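PDB 3FTB: histidinol-phosphate aminotransferase from Clostridium acetobutylicum, which probably transfers an amino group to or from histidinol phosphate by way of pyridoxal 5'-phosphate. Local coordinates for residues Glu99-Ile104 / His118-Val123; Glu184-Phe189 / His296-Leu301. All coordinates share one frame; numbering follows the deposited sequence.

Interaction 1 (Glu99-Ile104 / His118-Val123); sequences EKILII and HGVSVV
Glu99 O is gripped twice by Ser121, through the backbone N at 3.0 Å and through OG at 2.9 Å. The hydroxyl meets the carbonyl nearly end-on, whereas the amide comes from above the carbonyl plane, at a C=O...N angle of 111°. Serine suits this place because its OG, turned beside its own backbone N and anti to the carbonyl carbon (chi1 -50°), can reach the same acceptor as that N. From here the ladder runs on: Ile101 N gives to Ser121 O at 2.7 Å, Val123 N to Ile101 O, and Ile103 N to Val123 O. On one face of the sheet the extended aliphatic chain of Lys100 lies over Ser121 CB and brings CE tightly against Val123 CG2 (3.3 Å), while its NZ makes a weak hydrogen bond to Asp144 O. Leu102 CD1 meets Val123 CG1 on that same face, at 3.7 Å. Toward helix 110-117, Ile103 CD1 touches Val122 CG2 at 3.8 Å, and both residues also rest on that helix; beta-branched side chains fit such extended backbone well. Gly119, with positive phi, is the C' residue of the Schellman motif that ends the helix. This is a parallel strand pair closing a beta-alpha-beta unit, with strand 121-126 at the margin of the mixed seven-stranded sheet of a PLP-dependent aminotransferase.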
loop_
_atom_site.group_PDB
_atom_site.type_symbol
_atom_site.label_atom_id
_atom_site.label_comp_id
_atom_site.label_asym_id
_atom_site.label_seq_id
_atom_site.Cartn_x
_atom_site.Cartn_y
_atom_site.Cartn_z
ATOM N N GLU A 99 -15.002 12.842 14.010
ATOM C CA GLU A 99 -14.451 13.371 15.257
ATOM C C GLU A 99 -15.021 12.666 16.503
ATOM O O GLU A 99 -14.675 13.009 17.635
ATOM C CB GLU A 99 -14.608 14.909 15.333
ATOM C CG GLU A 99 -16.050 15.432 15.180
ATOM C CD GLU A 99 -16.157 16.965 15.202
ATOM O OE1 GLU A 99 -17.295 17.506 15.172
ATOM O OE2 GLU A 99 -15.097 17.627 15.244
ATOM N N LYS A 100 -15.877 11.668 16.284
ATOM C CA LYS A 100 -16.434 10.868 17.371
ATOM C C LYS A 100 -17.146 9.616 16.859
ATOM O O LYS A 100 -17.964 9.686 15.942
ATOM C CB LYS A 100 -17.395 11.699 18.202
ATOM C CG LYS A 100 -17.836 11.037 19.482
ATOM C CD LYS A 100 -18.644 12.029 20.284
ATOM C CE LYS A 100 -18.925 11.543 21.678
ATOM N NZ LYS A 100 -19.667 12.599 22.419
ATOM N N ILE A 101 -16.840 8.469 17.459
ATOM C CA ILE A 101 -17.417 7.213 16.999
ATOM C C ILE A 101 -17.926 6.341 18.151
ATOM O O ILE A 101 -17.361 6.332 19.240
ATOM C CB ILE A 101 -16.397 6.405 16.163
ATOM C CG1 ILE A 101 -17.116 5.418 15.240
ATOM C CG2 ILE A 101 -15.426 5.687 17.082
ATOM C CD1 ILE A 101 -16.235 4.828 14.111
ATOM N N LEU A 102 -19.011 5.620 17.902
ATOM C CA LEU A 102 -19.466 4.563 18.799
ATOM C C LEU A 102 -18.836 3.244 18.358
ATOM O O LEU A 102 -19.090 2.775 17.244
ATOM C CB LEU A 102 -20.994 4.438 18.738
ATOM C CG LEU A 102 -21.696 3.422 19.639
ATOM C CD1 LEU A 102 -21.810 4.000 21.008
ATOM C CD2 LEU A 102 -23.079 3.126 19.069
ATOM N N ILE A 103 -18.011 2.653 19.218
ATOM C CA ILE A 103 -17.430 1.353 18.914
ATOM C C ILE A 103 -18.147 0.283 19.718
ATOM O O ILE A 103 -18.206 0.349 20.945
ATOM C CB ILE A 103 -15.909 1.298 19.181
ATOM C CG1 ILE A 103 -15.214 2.525 18.593
ATOM C CG2 ILE A 103 -15.320 0.030 18.573
ATOM C CD1 ILE A 103 -13.717 2.548 18.796
ATOM N N ILE A 104 -18.745 -0.672 19.010
ATOM C CA ILE A 104 -19.377 -1.807 19.648
ATOM C C ILE A 104 -18.262 -2.754 20.046
ATOM O O ILE A 104 -17.393 -3.084 19.233
ATOM C CB ILE A 104 -20.372 -2.526 18.718
ATOM C CG1 ILE A 104 -21.713 -1.792 18.712
ATOM C CG2 ILE A 104 -20.599 -3.961 19.197
ATOM C CD1 ILE A 104 -21.598 -0.297 18.574
ATOM N N HIS A 118 -6.111 8.947 15.073
ATOM C CA HIS A 118 -6.596 10.097 14.314
ATOM C C HIS A 118 -7.383 11.088 15.168
ATOM O O HIS A 118 -8.091 11.934 14.642
ATOM C CB HIS A 118 -7.425 9.641 13.106
ATOM C CG HIS A 118 -6.609 8.994 12.028
ATOM N ND1 HIS A 118 -5.952 9.717 11.053
ATOM C CD2 HIS A 118 -6.329 7.691 11.783
ATOM C CE1 HIS A 118 -5.307 8.888 10.252
ATOM N NE2 HIS A 118 -5.516 7.653 10.673
ATOM N N GLY A 119 -7.255 10.981 16.485
ATOM C CA GLY A 119 -7.913 11.904 17.397
ATOM C C GLY A 119 -9.434 11.854 17.442
ATOM O O GLY A 119 -10.081 12.836 17.815
ATOM N N VAL A 120 -10.011 10.714 17.073
ATOM C CA VAL A 120 -11.462 10.550 17.109
ATOM C C VAL A 120 -11.923 10.247 18.527
ATOM O O VAL A 120 -11.312 9.446 19.227
ATOM C CB VAL A 120 -11.917 9.411 16.183
ATOM C CG1 VAL A 120 -13.426 9.326 16.140
ATOM C CG2 VAL A 120 -11.352 9.602 14.771
ATOM N N SER A 121 -13.008 10.887 18.953
ATOM C CA SER A 121 -13.601 10.605 20.259
ATOM C C SER A 121 -14.280 9.236 20.252
ATOM O O SER A 121 -14.929 8.857 19.272
ATOM C CB SER A 121 -14.611 11.689 20.635
ATOM O OG SER A 121 -14.047 12.975 20.484
ATOM N N VAL A 122 -14.127 8.495 21.343
ATOM C CA VAL A 122 -14.650 7.138 21.414
ATOM C C VAL A 122 -15.728 6.991 22.475
ATOM O O VAL A 122 -15.558 7.408 23.625
ATOM C CB VAL A 122 -13.526 6.113 21.679
ATOM C CG1 VAL A 122 -14.101 4.800 22.186
ATOM C CG2 VAL A 122 -12.724 5.889 20.415
ATOM N N VAL A 123 -16.834 6.384 22.064
ATOM C CA VAL A 123 -17.943 6.043 22.944
ATOM C C VAL A 123 -18.213 4.553 22.749
ATOM O O VAL A 123 -18.316 4.092 21.613
ATOM C CB VAL A 123 -19.198 6.846 22.564
ATOM C CG1 VAL A 123 -20.377 6.458 23.438
ATOM C CG2 VAL A 123 -18.913 8.341 22.649
#

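Interaction 2 (Glu184-Phe189 / His296-Leu301); sequences EAFIEF and HANFVL
Phe299 drives the edge of its ring into the face of Phe186, a T-shaped pair with planes 69° apart and centroids separated by 4.8 Å. The touching atom is Phe299 CE2, poised over the centre of the Phe186 ring and almost equally far from all six of its carbons. Phe299 CG sits between the backbone N and the carbonyl carbon (chi1 52°), which swings the ring back toward the 184-189 loop. Asn298 meets the other ring differently: its amide lies flat over Phe189, only 6° from parallel, with OD1 above the ring centre and Asn298 CG 3.7 Å from Phe189 CZ. Asn298 CB continues this cover as a CH-pi contact, 4.1 Å from the ring centroid. Here the loop after strand 179-183 of the seven-stranded sheet packs on the entry to strand 299-304 of the five-stranded sheet, linking the two domains of a fold-type I PLP enzyme; a phosphate ion about 6 Å from the Phe186 side chain may mark a pocket nearby. The same Asn298 OD1 approaches Phe186 CD1 to 3.5 Å, where amide and ring are steeply inclined; this oxygen is buried with no hydrogen-bond partner, whereas ND2 is hydrogen-bonded to Asn34 O. At the backbone end of the rings, the small methyl of Ala297 touches both phenylalanines, its CB 3.9 Å from Phe186 CB and from Phe189 CB. Phe189 N is hydrogen-bonded to Phe186 O at 2.8 Å. Phe216 adds a further edge-to-face partner for Phe189, and Trp271 of helix 262-285 also packs against it.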
loop_
_atom_site.group_PDB
_atom_site.type_symbol
_atom_site.label_atom_id
_atom_site.label_comp_id
_atom_site.label_asym_id
_atom_site.label_seq_id
_atom_site.Cartn_x
_atom_site.Cartn_y
_atom_site.Cartn_z
ATOM N N GLU A 184 -17.130 -6.199 7.175
ATOM C CA GLU A 184 -17.648 -7.494 6.744
ATOM C C GLU A 184 -16.574 -8.394 6.146
ATOM O O GLU A 184 -16.833 -9.145 5.211
ATOM C CB GLU A 184 -18.783 -7.297 5.736
ATOM C CG GLU A 184 -20.102 -6.855 6.378
ATOM C CD GLU A 184 -21.242 -6.867 5.395
ATOM O OE1 GLU A 184 -21.081 -7.347 4.234
ATOM O OE2 GLU A 184 -22.313 -6.388 5.795
ATOM N N ALA A 185 -15.372 -8.329 6.708
ATOM C CA ALA A 185 -14.225 -9.034 6.148
ATOM C C ALA A 185 -14.388 -10.540 6.254
ATOM O O ALA A 185 -13.727 -11.296 5.537
ATOM C CB ALA A 185 -12.949 -8.593 6.842
ATOM N N PHE A 186 -15.277 -10.965 7.150
ATOM C CA PHE A 186 -15.509 -12.378 7.406
ATOM C C PHE A 186 -16.826 -12.833 6.796
ATOM O O PHE A 186 -17.053 -14.036 6.647
ATOM C CB PHE A 186 -15.543 -12.665 8.911
ATOM C CG PHE A 186 -14.189 -12.678 9.570
ATOM C CD1 PHE A 186 -13.262 -13.664 9.267
ATOM C CD2 PHE A 186 -13.855 -11.717 10.520
ATOM C CE1 PHE A 186 -12.017 -13.693 9.889
ATOM C CE2 PHE A 186 -12.616 -11.737 11.149
ATOM C CZ PHE A 186 -11.695 -12.731 10.832
ATOM N N ILE A 187 -17.680 -11.872 6.445
ATOM C CA ILE A 187 -19.045 -12.157 6.018
ATOM C C ILE A 187 -19.109 -13.278 4.982
ATOM O O ILE A 187 -20.173 -13.834 4.723
ATOM C CB ILE A 187 -19.723 -10.917 5.416
ATOM C CG1 ILE A 187 -21.249 -11.016 5.522
ATOM C CG2 ILE A 187 -19.319 -10.772 3.966
ATOM C CD1 ILE A 187 -21.813 -10.751 6.913
ATOM N N GLU A 188 -17.966 -13.613 4.400
ATOM C CA GLU A 188 -17.908 -14.608 3.341
ATOM C C GLU A 188 -18.302 -15.978 3.863
ATOM O O GLU A 188 -18.904 -16.798 3.150
ATOM C CB GLU A 188 -16.485 -14.693 2.827
ATOM C CG GLU A 188 -15.685 -13.435 3.007
ATOM C CD GLU A 188 -15.918 -12.476 1.886
ATOM O OE1 GLU A 188 -15.427 -11.347 2.007
ATOM O OE2 GLU A 188 -16.585 -12.852 0.898
ATOM N N PHE A 189 -17.964 -16.204 5.127
ATOM C CA PHE A 189 -17.983 -17.530 5.715
ATOM C C PHE A 189 -19.387 -17.954 6.128
ATOM O O PHE A 189 -19.570 -19.037 6.677
ATOM C CB PHE A 189 -17.033 -17.588 6.917
ATOM C CG PHE A 189 -15.568 -17.472 6.560
ATOM C CD1 PHE A 189 -14.823 -18.606 6.239
ATOM C CD2 PHE A 189 -14.925 -16.240 6.593
ATOM C CE1 PHE A 189 -13.472 -18.496 5.923
ATOM C CE2 PHE A 189 -13.574 -16.131 6.279
ATOM C CZ PHE A 189 -12.852 -17.263 5.955
ATOM N N HIS A 296 -20.360 -17.489 13.275
ATOM C CA HIS A 296 -20.937 -17.461 11.941
ATOM C C HIS A 296 -19.879 -17.298 10.874
ATOM O O HIS A 296 -20.194 -17.123 9.703
ATOM C CB HIS A 296 -22.044 -16.412 11.850
ATOM C CG HIS A 296 -23.291 -16.826 12.561
ATOM N ND1 HIS A 296 -23.457 -16.666 13.922
ATOM C CD2 HIS A 296 -24.410 -17.441 12.113
ATOM C CE1 HIS A 296 -24.635 -17.149 14.277
ATOM N NE2 HIS A 296 -25.235 -17.621 13.199
ATOM N N ALA A 297 -18.619 -17.364 11.301
ATOM C CA ALA A 297 -17.476 -17.350 10.394
ATOM C C ALA A 297 -16.543 -18.511 10.722
ATOM O O ALA A 297 -16.994 -19.580 11.133
ATOM C CB ALA A 297 -16.731 -16.010 10.481
ATOM N N ASN A 298 -15.238 -18.299 10.572
ATOM C CA ASN A 298 -14.264 -19.369 10.830
ATOM C C ASN A 298 -13.497 -19.252 12.162
ATOM O O ASN A 298 -12.289 -19.523 12.229
ATOM C CB ASN A 298 -13.297 -19.513 9.648
ATOM C CG ASN A 298 -12.448 -18.276 9.447
ATOM O OD1 ASN A 298 -12.908 -17.163 9.685
ATOM N ND2 ASN A 298 -11.195 -18.464 9.033
ATOM N N PHE A 299 -14.215 -18.885 13.225
ATOM C CA PHE A 299 -13.655 -18.853 14.571
ATOM C C PHE A 299 -14.759 -18.961 15.624
ATOM O O PHE A 299 -15.929 -18.709 15.337
ATOM C CB PHE A 299 -12.831 -17.583 14.785
ATOM C CG PHE A 299 -13.569 -16.327 14.434
ATOM C CD1 PHE A 299 -14.427 -15.733 15.344
ATOM C CD2 PHE A 299 -13.413 -15.742 13.185
ATOM C CE1 PHE A 299 -15.119 -14.576 15.020
ATOM C CE2 PHE A 299 -14.098 -14.598 12.856
ATOM C CZ PHE A 299 -14.950 -14.007 13.775
ATOM N N VAL A 300 -14.368 -19.328 16.841
ATOM C CA VAL A 300 -15.309 -19.594 17.928
ATOM C C VAL A 300 -14.791 -19.031 19.268
ATOM O O VAL A 300 -13.626 -19.239 19.618
ATOM C CB VAL A 300 -15.546 -21.121 18.053
ATOM C CG1 VAL A 300 -14.226 -21.845 18.348
ATOM C CG2 VAL A 300 -16.595 -21.429 19.108
ATOM N N LEU A 301 -15.645 -18.315 20.005
ATOM C CA LEU A 301 -15.270 -17.771 21.325
ATOM C C LEU A 301 -15.730 -18.657 22.495
ATOM O O LEU A 301 -16.934 -18.853 22.716
ATOM C CB LEU A 301 -15.832 -16.353 21.525
ATOM C CG LEU A 301 -15.567 -15.691 22.884
ATOM C CD1 LEU A 301 -14.160 -15.118 22.925
ATOM C CD2 LEU A 301 -16.602 -14.611 23.194
#

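From the N terminus the chain first lays down strand 29-30 of the five-stranded sheet and then 80-84 of the seven-stranded one. Interaction 1 closes next, bringing residues 118-123 back beside 99-104 after a loop of only 13 residues that is mostly helix 110-117. Further strands join the same sheet before 184-189, where interaction 2 opens. It closes across 106 intervening residues, at 296-301, after the last strands of that sheet, several helices and strand 289-293, an outermost strand of the five-stranded sheet. The contacts thus come in series, neither nesting nor crossing: interaction 1 is local, within one sheet, whereas interaction 2 links two domains. Their centres lie about 24 Å apart, without direct touch.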